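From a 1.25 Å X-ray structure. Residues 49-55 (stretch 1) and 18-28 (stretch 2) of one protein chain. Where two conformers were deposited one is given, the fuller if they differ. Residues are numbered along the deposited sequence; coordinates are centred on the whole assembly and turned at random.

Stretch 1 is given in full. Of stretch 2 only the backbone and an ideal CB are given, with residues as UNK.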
# COMPACT_ATOMS: atom_id res chain seq x y z
N LEU A 49 9.53 24.86 -7.74
CA LEU A 49 8.86 24.83 -6.43
C LEU A 49 7.43 24.33 -6.50
O LEU A 49 6.77 24.40 -7.54
CB LEU A 49 8.90 26.21 -5.77
CG LEU A 49 10.29 26.83 -5.55
CD1 LEU A 49 10.17 28.22 -4.93
CD2 LEU A 49 11.19 25.94 -4.71
N LEU A 50 6.96 23.80 -5.37
CA LEU A 50 5.58 23.37 -5.23
C LEU A 50 5.15 23.69 -3.81
O LEU A 50 5.91 23.48 -2.86
CB LEU A 50 5.47 21.87 -5.52
CG LEU A 50 4.06 21.29 -5.53
CD1 LEU A 50 3.25 21.85 -6.69
CD2 LEU A 50 4.14 19.79 -5.63
N PHE A 51 3.95 24.22 -3.65
CA PHE A 51 3.39 24.49 -2.33
C PHE A 51 2.45 23.36 -1.93
O PHE A 51 1.65 22.89 -2.76
CB PHE A 51 2.59 25.80 -2.34
CG PHE A 51 3.42 27.07 -2.30
CD1 PHE A 51 2.78 28.29 -2.23
CD2 PHE A 51 4.82 27.06 -2.29
CE1 PHE A 51 3.50 29.50 -2.18
CE2 PHE A 51 5.55 28.26 -2.25
CZ PHE A 51 4.88 29.48 -2.19
N VAL A 52 2.51 22.96 -0.67
CA VAL A 52 1.63 21.94 -0.11
C VAL A 52 0.96 22.56 1.10
O VAL A 52 1.60 22.75 2.14
CB VAL A 52 2.41 20.66 0.29
CG1 VAL A 52 1.46 19.63 0.90
CG2 VAL A 52 3.08 20.07 -0.93
N ARG A 53 -0.31 22.92 0.95
CA ARG A 53 -1.04 23.57 2.02
C ARG A 53 -1.76 22.53 2.86
O ARG A 53 -2.57 21.75 2.35
CB ARG A 53 -2.01 24.63 1.47
CG ARG A 53 -2.66 25.46 2.58
CD ARG A 53 -3.16 26.82 2.13
NE ARG A 53 -3.93 26.78 0.89
CZ ARG A 53 -3.58 27.42 -0.23
NH1 ARG A 53 -4.34 27.31 -1.31
NH2 ARG A 53 -2.49 28.17 -0.26
N LEU A 54 -1.45 22.52 4.15
CA LEU A 54 -1.96 21.52 5.08
C LEU A 54 -2.79 22.17 6.15
O LEU A 54 -2.39 23.18 6.72
CB LEU A 54 -0.79 20.79 5.75
CG LEU A 54 0.22 20.09 4.84
CD1 LEU A 54 1.37 19.58 5.67
CD2 LEU A 54 -0.45 18.96 4.09
N PHE A 55 -3.94 21.57 6.46
CA PHE A 55 -4.91 22.13 7.42
C PHE A 55 -5.08 21.22 8.62
O PHE A 55 -5.28 20.01 8.46
CB PHE A 55 -6.27 22.32 6.74
CG PHE A 55 -6.29 23.37 5.65
CD1 PHE A 55 -5.79 23.09 4.38
CD2 PHE A 55 -6.84 24.63 5.88
CE1 PHE A 55 -5.83 24.04 3.37
CE2 PHE A 55 -6.88 25.59 4.87
CZ PHE A 55 -6.37 25.30 3.62
N UNK A 18 -5.24 9.98 -2.45
CA UNK A 18 -5.50 10.90 -3.54
C UNK A 18 -4.61 12.14 -3.45
O UNK A 18 -4.09 12.61 -4.46
CB UNK A 18 -6.97 11.31 -3.54
N UNK A 19 -4.46 12.67 -2.24
CA UNK A 19 -3.56 13.78 -1.99
C UNK A 19 -2.13 13.46 -2.47
O UNK A 19 -1.55 14.21 -3.23
CB UNK A 19 -3.56 14.12 -0.50
N UNK A 20 -1.60 12.33 -2.03
CA UNK A 20 -0.24 11.96 -2.40
C UNK A 20 -0.09 11.75 -3.89
O UNK A 20 0.94 12.10 -4.46
CB UNK A 20 0.18 10.69 -1.66
N UNK A 21 -1.10 11.18 -4.53
CA UNK A 21 -0.99 10.94 -5.97
C UNK A 21 -0.99 12.26 -6.74
O UNK A 21 -0.20 12.45 -7.66
CB UNK A 21 -2.13 10.05 -6.45
N UNK A 22 -1.87 13.18 -6.36
CA UNK A 22 -1.86 14.51 -6.97
C UNK A 22 -0.53 15.22 -6.73
O UNK A 22 -0.00 15.91 -7.61
CB UNK A 22 -3.01 15.36 -6.42
N UNK A 23 0.02 15.04 -5.53
CA UNK A 23 1.32 15.58 -5.22
C UNK A 23 2.42 15.00 -6.14
O UNK A 23 3.20 15.74 -6.73
CB UNK A 23 1.65 15.30 -3.75
N UNK A 24 2.44 13.68 -6.29
CA UNK A 24 3.42 13.04 -7.18
C UNK A 24 3.28 13.56 -8.61
O UNK A 24 4.28 13.80 -9.28
CB UNK A 24 3.25 11.52 -7.16
N UNK A 25 2.04 13.75 -9.06
CA UNK A 25 1.79 14.21 -10.43
C UNK A 25 2.34 15.61 -10.69
O UNK A 25 2.81 15.90 -11.79
CB UNK A 25 0.29 14.19 -10.72
N UNK A 26 2.28 16.47 -9.68
CA UNK A 26 2.82 17.82 -9.79
C UNK A 26 4.34 17.89 -9.58
O UNK A 26 5.01 18.73 -10.17
CB UNK A 26 2.12 18.73 -8.77
N UNK A 27 4.87 17.02 -8.71
CA UNK A 27 6.32 16.94 -8.50
C UNK A 27 7.03 16.44 -9.75
O UNK A 27 8.06 16.97 -10.14
CB UNK A 27 6.64 16.02 -7.32
N UNK A 28 6.46 15.41 -10.36
CA UNK A 28 7.03 14.73 -11.51
C UNK A 28 7.37 15.68 -12.66
O UNK A 28 6.66 16.64 -12.92
CB UNK A 28 6.06 13.65 -12.00

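The strand 49-55 runs nearly antiparallel to the helix 18-27, with 165° between their N-to-C directions and a closest axis approach of 9.8 Å. Leu50 and Val52 point their CA-to-CB bonds toward the helix, so what stretch 1 offers is apolar; Leu49, Phe51 and Arg53 point away.

Position 18 has no atom of stretch 1 within 5.5 Å of its ideal CB, and nothing there selects a residue; it is Asp18.

Position 19 points toward the strand, yet its ideal CB also has nothing within 5.5 Å. The gap calls for a long apolar side chain, with Leu, Met, Phe or Trp all plausible. It is Phe19, chi1 t at 157°, and its ring spans the distance: CZ lies 3.7 Å from Val52 CG1, which meets the ring at its edge, near the ring plane, and Phe19 CZ is 4.2 Å from Leu54 CD2.

Positions 20, 21 and 22 are out of reach of stretch 1, which therefore sets no preference beyond helical compatibility. They are Leu20, Gln21 and Asn22.

Position 23 points sideways, its ideal CB 5.5 Å from Leu50 CD2. A branched or flexible apolar chain that turns back to the strand would suit, such as Leu, Met or Ile. It is Leu23, with chi1 t and chi2 p, which brings CD1 to 3.5 Å from Leu50 CD2 and 3.8 Å from Val52 CG2.

Position 24 points away and position 25 is out of reach, so polar residues are admissible at both. Arg24 NH1 donates to Gln21 OE1 (3.0 Å), while Gln21 NE2 makes a weak hydrogen bond to Asn25 OD1 (3.0 Å).

Position 26 points toward the strand, with its ideal CB already 3.9 Å from Leu50 CD2. Alanine would fill this spot, as would a longer chain able to bend away; no charge or side-chain acceptor of stretch 1 faces it. It is Arg26: its CB lies 3.9 Å from Leu50 CD1, and the m, m, p course of chi1 to chi3 accompanies an end that leads away.

Position 27 is sideways, its ideal CB 4.8 Å from Leu50 CD2, which favours Leu, Met or Ile. Leu27, m and t, places CD2 3.8 Å from that same Leu50 CD2.

Position 28 leaves helical angles (psi 145°) and is out of reach; small or polar residues are reasonable, and it is Ser28. No hydrogen bond crosses between the stretches: the contact is apolar packing, burying 254 Å² in total.

Stretch 2 18-28: DFLQNLRNRLS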
# COMPACT_ATOMS: atom_id res chain seq x y z
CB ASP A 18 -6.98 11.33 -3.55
CG ASP A 18 -7.91 10.26 -4.13
OD1 ASP A 18 -7.44 9.26 -4.71
OD2 ASP A 18 -9.14 10.43 -4.02
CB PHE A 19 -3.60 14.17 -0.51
CG PHE A 19 -2.37 14.88 -0.02
CD1 PHE A 19 -1.99 16.11 -0.56
CD2 PHE A 19 -1.60 14.35 1.00
CE1 PHE A 19 -0.85 16.78 -0.11
CE2 PHE A 19 -0.46 15.02 1.46
CZ PHE A 19 -0.09 16.23 0.90
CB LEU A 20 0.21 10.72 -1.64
CG LEU A 20 0.40 10.88 -0.13
CD1 LEU A 20 0.88 9.56 0.42
CD2 LEU A 20 1.41 11.98 0.21
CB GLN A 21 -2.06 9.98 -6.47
CG GLN A 21 -1.82 9.54 -7.92
CD GLN A 21 -0.44 8.93 -8.11
OE1 GLN A 21 0.03 8.15 -7.29
NE2 GLN A 21 0.22 9.29 -9.21
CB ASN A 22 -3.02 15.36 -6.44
CG ASN A 22 -4.34 15.02 -7.10
OD1 ASN A 22 -4.38 14.68 -8.28
ND2 ASN A 22 -5.42 15.12 -6.34
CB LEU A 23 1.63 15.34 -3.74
CG LEU A 23 3.01 15.76 -3.25
CD1 LEU A 23 3.24 17.25 -3.43
CD2 LEU A 23 3.16 15.38 -1.80
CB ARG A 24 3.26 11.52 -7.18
CG ARG A 24 3.60 10.85 -5.87
CD ARG A 24 3.63 9.32 -6.02
NE ARG A 24 3.67 8.71 -4.70
CZ ARG A 24 2.61 8.28 -4.02
NH1 ARG A 24 1.40 8.28 -4.57
NH2 ARG A 24 2.77 7.82 -2.79
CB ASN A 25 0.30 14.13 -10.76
CG ASN A 25 -0.21 12.71 -10.86
OD1 ASN A 25 0.55 11.75 -10.94
ND2 ASN A 25 -1.53 12.56 -10.86
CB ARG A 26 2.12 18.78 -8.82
CG ARG A 26 0.59 18.89 -8.98
CD ARG A 26 0.12 19.62 -10.25
NE ARG A 26 0.31 18.83 -11.47
CZ ARG A 26 -0.46 17.80 -11.83
NH1 ARG A 26 -1.49 17.44 -11.07
NH2 ARG A 26 -0.20 17.14 -12.94
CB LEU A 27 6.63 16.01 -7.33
CG LEU A 27 6.29 16.56 -5.94
CD1 LEU A 27 6.35 15.42 -4.95
CD2 LEU A 27 7.25 17.66 -5.53
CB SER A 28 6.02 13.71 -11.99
OG SER A 28 6.49 13.08 -13.17
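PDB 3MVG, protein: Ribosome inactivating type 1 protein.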